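PDB 3D79: putative uncharacterized protein PH0734 from Pyrococcus horikoshii, which is of unknown function but, as a PUA-domain protein with a pre-PUA-like N-terminal domain, probably binds RNA. Local coordinates for residues V21-I25 against M40-K44; K44-K48 against I59-D63; F75-I79 against I166-R170. One frame throughout, in Å; residues are numbered along the deposited sequence.

Contact 1 (V21-I25 against M40-K44); sequences VKEII and MLNKK
The helical turn V21-I25 and the irregular segment M40-K44 come nearest in the backbone at I25 and L41, whose CA atoms lie 6.5 Å apart, L41 being the first residue to leave helical geometry at the end of helix 34-40. No hydrogen bond crosses between them, and the contact is apolar. L41 is its centre: with CG anti to the backbone N (chi1 176°), its branched end is swung at the helix and meets both isoleucines at about a right angle. L41 CD2 touches I24 CG2 at 3.4 Å, tighter than ordinary van der Waals contact, and lies 3.6 Å from I25 CG1, while L41 CD1 approaches V21 CG1 more loosely at 4.3 Å. A leucine suits this place because its two methyls can serve different neighbours. I25 reaches further along the loop, bringing its terminal CD1 to 3.4 Å from the backbone N of K43 and alongside K43 CB, beyond which the lysine chain runs extended, its end leading away from the helix. The N42 side chain starts away from the helix, and its OD1 accepts the backbone N-H of K44 at 3.0 Å, bending the chain in an Asx turn. V47 and V61 continue the apolar layer beneath V21 and L41. The arrangement is that of a helix and the loop leaving the next helix, packed together over the antiparallel sheet of the pre-PUA-like domain.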
ATOM      1  N   VAL A  21       3.433  -5.212 -17.435  1.00 16.89           N
ATOM      2  CA  VAL A  21       4.497  -4.496 -16.720  1.00 16.13           C
ATOM      3  C   VAL A  21       4.343  -2.984 -16.910  1.00 15.92           C
ATOM      4  O   VAL A  21       4.399  -2.214 -15.948  1.00 15.48           O
ATOM      5  CB  VAL A  21       5.914  -4.972 -17.160  1.00 15.97           C
ATOM      6  CG1 VAL A  21       7.005  -4.094 -16.553  1.00 16.25           C
ATOM      7  CG2 VAL A  21       6.131  -6.433 -16.776  1.00 16.38           C
ATOM      8  N   LYS A  22       4.122  -2.564 -18.151  1.00 15.97           N
ATOM      9  CA  LYS A  22       3.970  -1.149 -18.455  1.00 16.05           C
ATOM     10  C   LYS A  22       2.750  -0.549 -17.758  1.00 16.34           C
ATOM     11  O   LYS A  22       2.798   0.589 -17.290  1.00 16.08           O
ATOM     12  CB  LYS A  22       3.922  -0.924 -19.963  1.00 16.12           C
ATOM     13  CG  LYS A  22       5.273  -1.140 -20.625  1.00 16.77           C
ATOM     14  CD  LYS A  22       5.214  -0.860 -22.114  1.00 17.78           C
ATOM     15  CE  LYS A  22       6.588  -1.042 -22.755  1.00 19.20           C
ATOM     16  NZ  LYS A  22       6.511  -0.783 -24.228  1.00 20.16           N
ATOM     17  N   GLU A  23       1.669  -1.318 -17.677  1.00 16.62           N
ATOM     18  CA  GLU A  23       0.465  -0.838 -16.995  1.00 17.40           C
ATOM     19  C   GLU A  23       0.689  -0.691 -15.486  1.00 16.72           C
ATOM     20  O   GLU A  23       0.170   0.245 -14.877  1.00 16.78           O
ATOM     21  CB  GLU A  23      -0.750  -1.722 -17.311  1.00 18.21           C
ATOM     22  CG  GLU A  23      -2.112  -1.201 -16.790  1.00 21.89           C
ATOM     23  CD  GLU A  23      -2.382   0.291 -17.036  1.00 25.60           C
ATOM     24  OE1 GLU A  23      -2.094   0.827 -18.139  1.00 27.02           O
ATOM     25  OE2 GLU A  23      -2.928   0.931 -16.112  1.00 26.54           O
ATOM     26  N   ILE A  24       1.467  -1.593 -14.887  1.00 16.00           N
ATOM     27  CA  ILE A  24       1.818  -1.457 -13.469  1.00 15.57           C
ATOM     28  C   ILE A  24       2.625  -0.175 -13.261  1.00 15.24           C
ATOM     29  O   ILE A  24       2.333   0.612 -12.364  1.00 14.77           O
ATOM     30  CB  ILE A  24       2.557  -2.706 -12.908  1.00 15.74           C
ATOM     31  CG1 ILE A  24       1.617  -3.919 -12.890  1.00 16.12           C
ATOM     32  CG2 ILE A  24       3.107  -2.420 -11.498  1.00 16.72           C
ATOM     33  CD1 ILE A  24       2.291  -5.240 -12.518  1.00 15.39           C
ATOM     34  N   ILE A  25       3.624   0.051 -14.114  1.00 14.85           N
ATOM     35  CA  ILE A  25       4.419   1.277 -14.044  1.00 14.67           C
ATOM     36  C   ILE A  25       3.529   2.521 -14.137  1.00 14.69           C
ATOM     37  O   ILE A  25       3.691   3.469 -13.362  1.00 14.29           O
ATOM     38  CB  ILE A  25       5.507   1.301 -15.136  1.00 14.77           C
ATOM     39  CG1 ILE A  25       6.543   0.211 -14.855  1.00 15.03           C
ATOM     40  CG2 ILE A  25       6.172   2.681 -15.222  1.00 15.69           C
ATOM     41  CD1 ILE A  25       7.502  -0.037 -16.020  1.00 15.59           C
ATOM     42  N   MET A  40      10.530   1.288  -7.703  1.00 21.14           N
ATOM     43  CA  MET A  40       9.744   0.079  -7.447  1.00 19.83           C
ATOM     44  C   MET A  40       9.737  -0.884  -8.627  1.00 19.23           C
ATOM     45  O   MET A  40       9.698  -2.096  -8.436  1.00 19.18           O
ATOM     46  CB  MET A  40       8.300   0.428  -7.107  1.00 19.88           C
ATOM     47  CG  MET A  40       8.110   1.123  -5.777  1.00 20.06           C
ATOM     48  SD  MET A  40       6.399   1.655  -5.671  1.00 20.44           S
ATOM     49  CE  MET A  40       6.346   2.312  -4.003  1.00 20.07           C
ATOM     50  N   LEU A  41       9.745  -0.338  -9.840  1.00 18.00           N
ATOM     51  CA  LEU A  41       9.639  -1.145 -11.058  1.00 17.77           C
ATOM     52  C   LEU A  41      10.081  -0.365 -12.292  1.00 17.58           C
ATOM     53  O   LEU A  41       9.668   0.778 -12.502  1.00 17.61           O
ATOM     54  CB  LEU A  41       8.190  -1.621 -11.250  1.00 17.46           C
ATOM     55  CG  LEU A  41       7.819  -2.400 -12.519  1.00 17.29           C
ATOM     56  CD1 LEU A  41       8.554  -3.721 -12.597  1.00 17.12           C
ATOM     57  CD2 LEU A  41       6.315  -2.633 -12.604  1.00 17.74           C
ATOM     58  N   ASN A  42      10.908  -0.991 -13.120  1.00 17.76           N
ATOM     59  CA  ASN A  42      11.217  -0.419 -14.425  1.00 17.81           C
ATOM     60  C   ASN A  42      10.867  -1.394 -15.533  1.00 17.16           C
ATOM     61  O   ASN A  42      10.714  -2.597 -15.285  1.00 17.12           O
ATOM     62  CB  ASN A  42      12.674   0.050 -14.508  1.00 18.87           C
ATOM     63  CG  ASN A  42      13.654  -1.085 -14.492  1.00 20.66           C
ATOM     64  OD1 ASN A  42      13.850  -1.770 -15.504  1.00 23.42           O
ATOM     65  ND2 ASN A  42      14.308  -1.286 -13.350  1.00 23.91           N
ATOM     66  N   LYS A  43      10.746  -0.876 -16.752  1.00 16.76           N
ATOM     67  CA  LYS A  43      10.203  -1.657 -17.871  1.00 16.73           C
ATOM     68  C   LYS A  43      11.086  -2.819 -18.323  1.00 16.53           C
ATOM     69  O   LYS A  43      10.694  -3.595 -19.192  1.00 16.38           O
ATOM     70  CB  LYS A  43       9.864  -0.749 -19.056  1.00 16.66           C
ATOM     71  CG  LYS A  43      11.078  -0.210 -19.797  1.00 17.78           C
ATOM     72  CD  LYS A  43      10.664   0.741 -20.901  1.00 19.16           C
ATOM     73  CE  LYS A  43      11.867   1.111 -21.756  1.00 20.20           C
ATOM     74  NZ  LYS A  43      11.562   2.241 -22.663  1.00 22.20           N
ATOM     75  N   LYS A  44      12.279  -2.927 -17.741  1.00 16.61           N
ATOM     76  CA  LYS A  44      13.201  -4.005 -18.099  1.00 17.11           C
ATOM     77  C   LYS A  44      13.277  -5.115 -17.048  1.00 17.11           C
ATOM     78  O   LYS A  44      13.940  -6.126 -17.271  1.00 17.24           O
ATOM     79  CB  LYS A  44      14.607  -3.442 -18.397  1.00 16.74           C
ATOM     80  CG  LYS A  44      14.592  -2.303 -19.415  1.00 17.51           C
ATOM     81  CD  LYS A  44      15.974  -1.885 -19.897  1.00 18.40           C
ATOM     82  CE  LYS A  44      15.863  -0.598 -20.707  1.00 20.94           C
ATOM     83  NZ  LYS A  44      17.146  -0.115 -21.301  1.00 22.78           N
TER

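Contact 2 (K44-K48 against I59-D63)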
ATOM      1  N   LYS A  44      12.279  -2.927 -17.741  1.00 16.61           N
ATOM      2  CA  LYS A  44      13.201  -4.005 -18.099  1.00 17.11           C
ATOM      3  C   LYS A  44      13.277  -5.115 -17.048  1.00 17.11           C
ATOM      4  O   LYS A  44      13.940  -6.126 -17.271  1.00 17.24           O
ATOM      5  CB  LYS A  44      14.607  -3.442 -18.397  1.00 16.74           C
ATOM      6  CG  LYS A  44      14.592  -2.303 -19.415  1.00 17.51           C
ATOM      7  CD  LYS A  44      15.974  -1.885 -19.897  1.00 18.40           C
ATOM      8  CE  LYS A  44      15.863  -0.598 -20.707  1.00 20.94           C
ATOM      9  NZ  LYS A  44      17.146  -0.115 -21.301  1.00 22.78           N
ATOM     10  N   ASP A  45      12.582  -4.938 -15.920  1.00 17.26           N
ATOM     11  CA  ASP A  45      12.629  -5.907 -14.817  1.00 17.70           C
ATOM     12  C   ASP A  45      11.935  -7.223 -15.162  1.00 17.79           C
ATOM     13  O   ASP A  45      10.972  -7.239 -15.926  1.00 17.72           O
ATOM     14  CB  ASP A  45      11.993  -5.328 -13.546  1.00 17.60           C
ATOM     15  CG  ASP A  45      12.849  -4.255 -12.881  1.00 18.65           C
ATOM     16  OD1 ASP A  45      14.094  -4.292 -12.999  1.00 19.58           O
ATOM     17  OD2 ASP A  45      12.270  -3.373 -12.219  1.00 19.27           O
ATOM     18  N   GLU A  46      12.425  -8.322 -14.591  1.00 18.12           N
ATOM     19  CA  GLU A  46      11.744  -9.603 -14.718  1.00 18.78           C
ATOM     20  C   GLU A  46      10.597  -9.639 -13.718  1.00 18.61           C
ATOM     21  O   GLU A  46      10.824  -9.642 -12.507  1.00 18.90           O
ATOM     22  CB  GLU A  46      12.692 -10.782 -14.480  1.00 19.16           C
ATOM     23  CG  GLU A  46      12.047 -12.124 -14.831  1.00 22.50           C
ATOM     24  CD  GLU A  46      13.039 -13.269 -14.915  1.00 26.41           C
ATOM     25  OE1 GLU A  46      13.999 -13.297 -14.120  1.00 29.39           O
ATOM     26  OE2 GLU A  46      12.848 -14.149 -15.781  1.00 30.18           O
ATOM     27  N   VAL A  47       9.373  -9.665 -14.235  1.00 18.39           N
ATOM     28  CA  VAL A  47       8.184  -9.602 -13.394  1.00 18.19           C
ATOM     29  C   VAL A  47       7.403 -10.904 -13.502  1.00 18.78           C
ATOM     30  O   VAL A  47       7.200 -11.431 -14.597  1.00 18.67           O
ATOM     31  CB  VAL A  47       7.300  -8.383 -13.743  1.00 18.33           C
ATOM     32  CG1 VAL A  47       6.181  -8.225 -12.733  1.00 17.42           C
ATOM     33  CG2 VAL A  47       8.142  -7.118 -13.770  1.00 17.29           C
ATOM     34  N   LYS A  48       6.995 -11.425 -12.350  1.00 19.18           N
ATOM     35  CA  LYS A  48       6.284 -12.690 -12.277  1.00 20.10           C
ATOM     36  C   LYS A  48       5.043 -12.521 -11.416  1.00 20.38           C
ATOM     37  O   LYS A  48       4.961 -11.596 -10.606  1.00 20.05           O
ATOM     38  CB  LYS A  48       7.194 -13.779 -11.696  1.00 20.36           C
ATOM     39  CG  LYS A  48       8.339 -14.201 -12.612  1.00 21.96           C
ATOM     40  CD  LYS A  48       9.296 -15.123 -11.883  1.00 25.05           C
ATOM     41  CE  LYS A  48      10.620 -15.254 -12.622  1.00 27.06           C
ATOM     42  NZ  LYS A  48      11.646 -15.894 -11.754  1.00 28.30           N
ATOM     43  N   ILE A  59       2.625  -9.894  -7.105  1.00 16.45           N
ATOM     44  CA  ILE A  59       3.500  -9.566  -8.225  1.00 15.99           C
ATOM     45  C   ILE A  59       4.930  -9.454  -7.706  1.00 15.85           C
ATOM     46  O   ILE A  59       5.203  -8.666  -6.796  1.00 15.24           O
ATOM     47  CB  ILE A  59       3.097  -8.238  -8.912  1.00 15.92           C
ATOM     48  CG1 ILE A  59       1.615  -8.247  -9.327  1.00 16.52           C
ATOM     49  CG2 ILE A  59       4.028  -7.936 -10.103  1.00 15.55           C
ATOM     50  CD1 ILE A  59       1.269  -9.247 -10.423  1.00 17.19           C
ATOM     51  N   LEU A  60       5.824 -10.250  -8.292  1.00 16.33           N
ATOM     52  CA  LEU A  60       7.230 -10.278  -7.914  1.00 16.80           C
ATOM     53  C   LEU A  60       8.067  -9.545  -8.947  1.00 17.11           C
ATOM     54  O   LEU A  60       7.869  -9.724 -10.147  1.00 17.66           O
ATOM     55  CB  LEU A  60       7.731 -11.720  -7.770  1.00 17.46           C
ATOM     56  CG  LEU A  60       7.082 -12.563  -6.660  1.00 18.34           C
ATOM     57  CD1 LEU A  60       5.908 -13.364  -7.213  1.00 19.68           C
ATOM     58  CD2 LEU A  60       8.106 -13.481  -5.997  1.00 20.70           C
ATOM     59  N   VAL A  61       8.988  -8.712  -8.471  1.00 17.23           N
ATOM     60  CA  VAL A  61       9.906  -7.981  -9.342  1.00 17.30           C
ATOM     61  C   VAL A  61      11.308  -8.484  -9.033  1.00 17.78           C
ATOM     62  O   VAL A  61      11.803  -8.301  -7.920  1.00 17.23           O
ATOM     63  CB  VAL A  61       9.815  -6.456  -9.128  1.00 17.37           C
ATOM     64  CG1 VAL A  61      10.730  -5.726 -10.101  1.00 16.87           C
ATOM     65  CG2 VAL A  61       8.380  -5.979  -9.310  1.00 17.47           C
ATOM     66  N   ASN A  62      11.928  -9.127 -10.021  1.00 18.41           N
ATOM     67  CA  ASN A  62      13.216  -9.806  -9.836  1.00 19.40           C
ATOM     68  C   ASN A  62      13.213 -10.671  -8.571  1.00 20.04           C
ATOM     69  O   ASN A  62      14.113 -10.584  -7.723  1.00 20.36           O
ATOM     70  CB  ASN A  62      14.372  -8.797  -9.866  1.00 19.65           C
ATOM     71  CG  ASN A  62      14.364  -7.950 -11.126  1.00 19.60           C
ATOM     72  OD1 ASN A  62      14.098  -8.449 -12.223  1.00 19.32           O
ATOM     73  ND2 ASN A  62      14.649  -6.663 -10.976  1.00 21.95           N
ATOM     74  N   ASP A  63      12.155 -11.478  -8.470  1.00 20.48           N
ATOM     75  CA  ASP A  63      11.922 -12.468  -7.408  1.00 21.28           C
ATOM     76  C   ASP A  63      11.577 -11.926  -6.014  1.00 21.13           C
ATOM     77  O   ASP A  63      11.411 -12.705  -5.067  1.00 21.52           O
ATOM     78  CB  ASP A  63      13.052 -13.511  -7.363  1.00 22.00           C
ATOM     79  CG  ASP A  63      13.239 -14.210  -8.693  1.00 23.85           C
ATOM     80  OD1 ASP A  63      12.271 -14.837  -9.187  1.00 27.62           O
ATOM     81  OD2 ASP A  63      14.354 -14.123  -9.250  1.00 27.48           O
TER
HETATM   82  O   HOH W   1      10.417 -11.936 -10.666  1.00 22.53           O
HETATM   83  O   HOH W   2      13.026 -12.846 -11.707  1.00 30.96           O
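N62 and D45 both carry CG anti to their carbonyl carbon (chi1 -55° and -72°), which turns the amide of N62 back across the end of the hairpin to meet D45 and the backbone of E46. The amide grips twice. N62 OD1 accepts the backbone N-H of E46 at 2.9 Å, and N62 ND2 donates to D45 OD1 at 3.2 Å, arriving from above the carboxylate, whose plane stands 87° from that of the amide. The other carboxylate oxygen, D45 OD2, accepts from the backbone N of N42 and rests against V61 CG1. With an alanine here both carboxylate oxygens are gone, so the N62 amide would probably be freer to turn and the N42 N-H left without its acceptor.

Further along, the strands pair in antiparallel fashion. K48 and L60 form a hydrogen-bonded pair, K48 N to L60 O at 2.9 Å and L60 N to K48 O at 2.8 Å; V47 and V61 form the adjoining non-hydrogen-bonded pair, and N62 N donates to E46 O. On the buried side V47 CG1 presses on I59 CG2 at 3.4 Å, where beta-branched residues suit both the extended backbone and the core beneath helix 18-32. K48 sends its long chain along the opposite face to D63, where NZ meets the syn lone pair of OD1 at 2.8 Å in a salt bridge. A water bridges E46 O, which also takes the N62 N-H, to D63 N, 2.8 Å from that nitrogen. N62 and D63 make the two-residue turn into strand 64-70, both with positive phi, a conformation that asparagine tolerates better than most residues. The contact is thus the open end of the beta hairpin 47-51/56-61 in the antiparallel sheet of the pre-PUA-like domain.

Contact 3 (F75-I79 against I166-R170); sequences FPLVI and IHHAR
V78 lies over one face of the H167 imidazole in a CH-pi contact that joins the pre-PUA-like domain to the PUA domain, at the edge of whose mixed sheet H167 sits in a classic beta bulge: it and I166 both face I144. V78 CG2 stands 3.7 Å from the centroid of the H167 ring and 25° off the ring normal, displaced toward the rim on the ND1-CE1 side. H167 reaches it because CG is anti to the backbone N (chi1 165°), extending the ring toward the first turn of helix 78-84. A flat ring suits this place, since it can slip beneath the start of a helix and offer its face to a branched side chain. L77, at the N-cap position of that helix, brings CD2 obliquely to within 4.0 Å of H167 CE1. The second methyl of V78, CG1, turns to A169 and meets CB at 4.0 Å, a small partner that lets the backbones draw close. W174 of helix 172-177 also packs on V78. No hydrogen bond links the two segments, and H167 ND1 is buried with no polar partner in the model. The backbone N of V78 lies 3.2 Å from H167 CE1.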
ATOM      1  N   PHE A  75      -1.034  -2.458  -5.989  1.00 15.12           N
ATOM      2  CA  PHE A  75      -0.551  -1.554  -4.949  1.00 14.34           C
ATOM      3  C   PHE A  75       0.597  -2.234  -4.211  1.00 13.68           C
ATOM      4  O   PHE A  75       0.609  -3.455  -4.094  1.00 13.32           O
ATOM      5  CB  PHE A  75      -1.664  -1.188  -3.962  1.00 14.36           C
ATOM      6  CG  PHE A  75      -1.389   0.073  -3.187  1.00 14.31           C
ATOM      7  CD1 PHE A  75      -1.434   1.315  -3.817  1.00 14.38           C
ATOM      8  CD2 PHE A  75      -1.081   0.021  -1.827  1.00 15.16           C
ATOM      9  CE1 PHE A  75      -1.172   2.484  -3.117  1.00 14.59           C
ATOM     10  CE2 PHE A  75      -0.821   1.186  -1.116  1.00 15.52           C
ATOM     11  CZ  PHE A  75      -0.867   2.423  -1.760  1.00 14.74           C
ATOM     12  N   PRO A  76       1.588  -1.455  -3.734  1.00 13.48           N
ATOM     13  CA  PRO A  76       2.658  -2.099  -2.967  1.00 13.26           C
ATOM     14  C   PRO A  76       2.183  -2.927  -1.771  1.00 13.21           C
ATOM     15  O   PRO A  76       1.261  -2.526  -1.057  1.00 13.46           O
ATOM     16  CB  PRO A  76       3.498  -0.910  -2.472  1.00 13.57           C
ATOM     17  CG  PRO A  76       3.264   0.145  -3.486  1.00 13.21           C
ATOM     18  CD  PRO A  76       1.827  -0.006  -3.895  1.00 13.50           C
ATOM     19  N   LEU A  77       2.827  -4.070  -1.563  1.00 13.43           N
ATOM     20  CA  LEU A  77       2.607  -4.889  -0.371  1.00 13.70           C
ATOM     21  C   LEU A  77       3.140  -4.192   0.874  1.00 13.54           C
ATOM     22  O   LEU A  77       3.995  -3.304   0.783  1.00 14.08           O
ATOM     23  CB  LEU A  77       3.311  -6.240  -0.511  1.00 13.70           C
ATOM     24  CG  LEU A  77       2.799  -7.186  -1.601  1.00 15.19           C
ATOM     25  CD1 LEU A  77       3.789  -8.305  -1.813  1.00 16.56           C
ATOM     26  CD2 LEU A  77       1.413  -7.739  -1.255  1.00 15.85           C
ATOM     27  N   VAL A  78       2.644  -4.604   2.040  1.00 13.68           N
ATOM     28  CA  VAL A  78       3.154  -4.067   3.307  1.00 13.85           C
ATOM     29  C   VAL A  78       4.656  -4.351   3.455  1.00 14.00           C
ATOM     30  O   VAL A  78       5.405  -3.467   3.887  1.00 14.55           O
ATOM     31  CB  VAL A  78       2.331  -4.547   4.539  1.00 13.98           C
ATOM     32  CG1 VAL A  78       2.911  -3.982   5.836  1.00 15.21           C
ATOM     33  CG2 VAL A  78       0.881  -4.092   4.402  1.00 13.43           C
ATOM     34  N   ILE A  79       5.095  -5.553   3.079  1.00 14.44           N
ATOM     35  CA  ILE A  79       6.530  -5.892   3.134  1.00 15.33           C
ATOM     36  C   ILE A  79       7.379  -4.964   2.251  1.00 15.11           C
ATOM     37  O   ILE A  79       8.449  -4.498   2.679  1.00 15.37           O
ATOM     38  CB  ILE A  79       6.821  -7.403   2.851  1.00 15.42           C
ATOM     39  CG1 ILE A  79       8.288  -7.746   3.162  1.00 17.26           C
ATOM     40  CG2 ILE A  79       6.471  -7.788   1.422  1.00 15.98           C
ATOM     41  CD1 ILE A  79       8.703  -7.446   4.600  1.00 18.63           C
ATOM     42  N   ILE A 166      -7.318  -3.759   3.316  1.00 14.99           N
ATOM     43  CA  ILE A 166      -7.383  -4.971   2.490  1.00 15.32           C
ATOM     44  C   ILE A 166      -6.211  -5.926   2.739  1.00 15.14           C
ATOM     45  O   ILE A 166      -6.236  -7.082   2.312  1.00 15.13           O
ATOM     46  CB  ILE A 166      -7.507  -4.640   0.969  1.00 15.41           C
ATOM     47  CG1 ILE A 166      -6.222  -3.988   0.433  1.00 15.30           C
ATOM     48  CG2 ILE A 166      -8.744  -3.774   0.702  1.00 15.64           C
ATOM     49  CD1 ILE A 166      -6.225  -3.762  -1.089  1.00 16.55           C
ATOM     50  N   HIS A 167      -5.185  -5.430   3.427  1.00 14.59           N
ATOM     51  CA  HIS A 167      -3.992  -6.205   3.731  1.00 14.08           C
ATOM     52  C   HIS A 167      -3.246  -5.471   4.837  1.00 14.30           C
ATOM     53  O   HIS A 167      -3.047  -4.258   4.756  1.00 13.74           O
ATOM     54  CB  HIS A 167      -3.131  -6.397   2.463  1.00 14.21           C
ATOM     55  CG  HIS A 167      -1.731  -6.865   2.729  1.00 13.65           C
ATOM     56  ND1 HIS A 167      -0.638  -6.353   2.059  1.00 15.84           N
ATOM     57  CD2 HIS A 167      -1.245  -7.794   3.585  1.00 13.58           C
ATOM     58  CE1 HIS A 167       0.460  -6.942   2.500  1.00 12.96           C
ATOM     59  NE2 HIS A 167       0.121  -7.816   3.429  1.00 16.55           N
ATOM     60  N   HIS A 168      -2.866  -6.196   5.882  1.00 15.05           N
ATOM     61  CA  HIS A 168      -2.125  -5.598   6.988  1.00 15.99           C
ATOM     62  C   HIS A 168      -0.973  -6.482   7.435  1.00 16.64           C
ATOM     63  O   HIS A 168      -0.978  -7.693   7.190  1.00 16.51           O
ATOM     64  CB  HIS A 168      -3.055  -5.263   8.165  1.00 16.07           C
ATOM     65  CG  HIS A 168      -3.693  -6.459   8.806  1.00 16.69           C
ATOM     66  ND1 HIS A 168      -3.083  -7.184   9.810  1.00 17.21           N
ATOM     67  CD2 HIS A 168      -4.901  -7.038   8.606  1.00 16.90           C
ATOM     68  CE1 HIS A 168      -3.884  -8.166  10.189  1.00 18.05           C
ATOM     69  NE2 HIS A 168      -4.989  -8.104   9.469  1.00 17.64           N
ATOM     70  N   ALA A 169       0.023  -5.870   8.075  1.00 17.94           N
ATOM     71  CA  ALA A 169       1.126  -6.627   8.654  1.00 18.99           C
ATOM     72  C   ALA A 169       0.546  -7.640   9.646  1.00 20.37           C
ATOM     73  O   ALA A 169      -0.429  -7.340  10.344  1.00 20.81           O
ATOM     74  CB  ALA A 169       2.123  -5.695   9.340  1.00 19.00           C
ATOM     75  N   ARG A 170       1.135  -8.834   9.680  1.00 21.39           N
ATOM     76  CA  ARG A 170       0.662  -9.963  10.509  1.00 22.32           C
ATOM     77  C   ARG A 170      -0.477 -10.797   9.901  1.00 22.18           C
ATOM     78  O   ARG A 170      -0.864 -11.813  10.486  1.00 22.84           O
ATOM     79  CB  ARG A 170       0.264  -9.522  11.926  1.00 22.76           C
ATOM     80  CG  ARG A 170       1.350  -8.831  12.727  1.00 24.57           C
ATOM     81  CD  ARG A 170       0.848  -8.596  14.135  1.00 27.78           C
ATOM     82  NE  ARG A 170       1.750  -7.765  14.922  1.00 30.84           N
ATOM     83  CZ  ARG A 170       1.491  -7.343  16.156  1.00 32.10           C
ATOM     84  NH1 ARG A 170       0.350  -7.672  16.753  1.00 33.53           N
ATOM     85  NH2 ARG A 170       2.373  -6.586  16.794  1.00 33.31           N
TER

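Overall arrangement
The three contacts follow one another along the chain, and the first two merge at K44. Contacts 1 and 2 have centres about 9 Å apart and share one apolar layer, where L41 and V21 meet V47 while I24 meets I59; together they lay helix 18-32 and the loop after helix 34-40 against the antiparallel sheet of the pre-PUA-like domain. Contact 3, nearer the centre of the chain, lies about 19 Å from contact 1 and 18 Å from contact 2, centre to centre. It is made just past the last strand of that sheet, 73-76, at the start of helix 78-84, and crosses to the PUA domain. M40 touching P76 links contacts 1 and 3 at that strand.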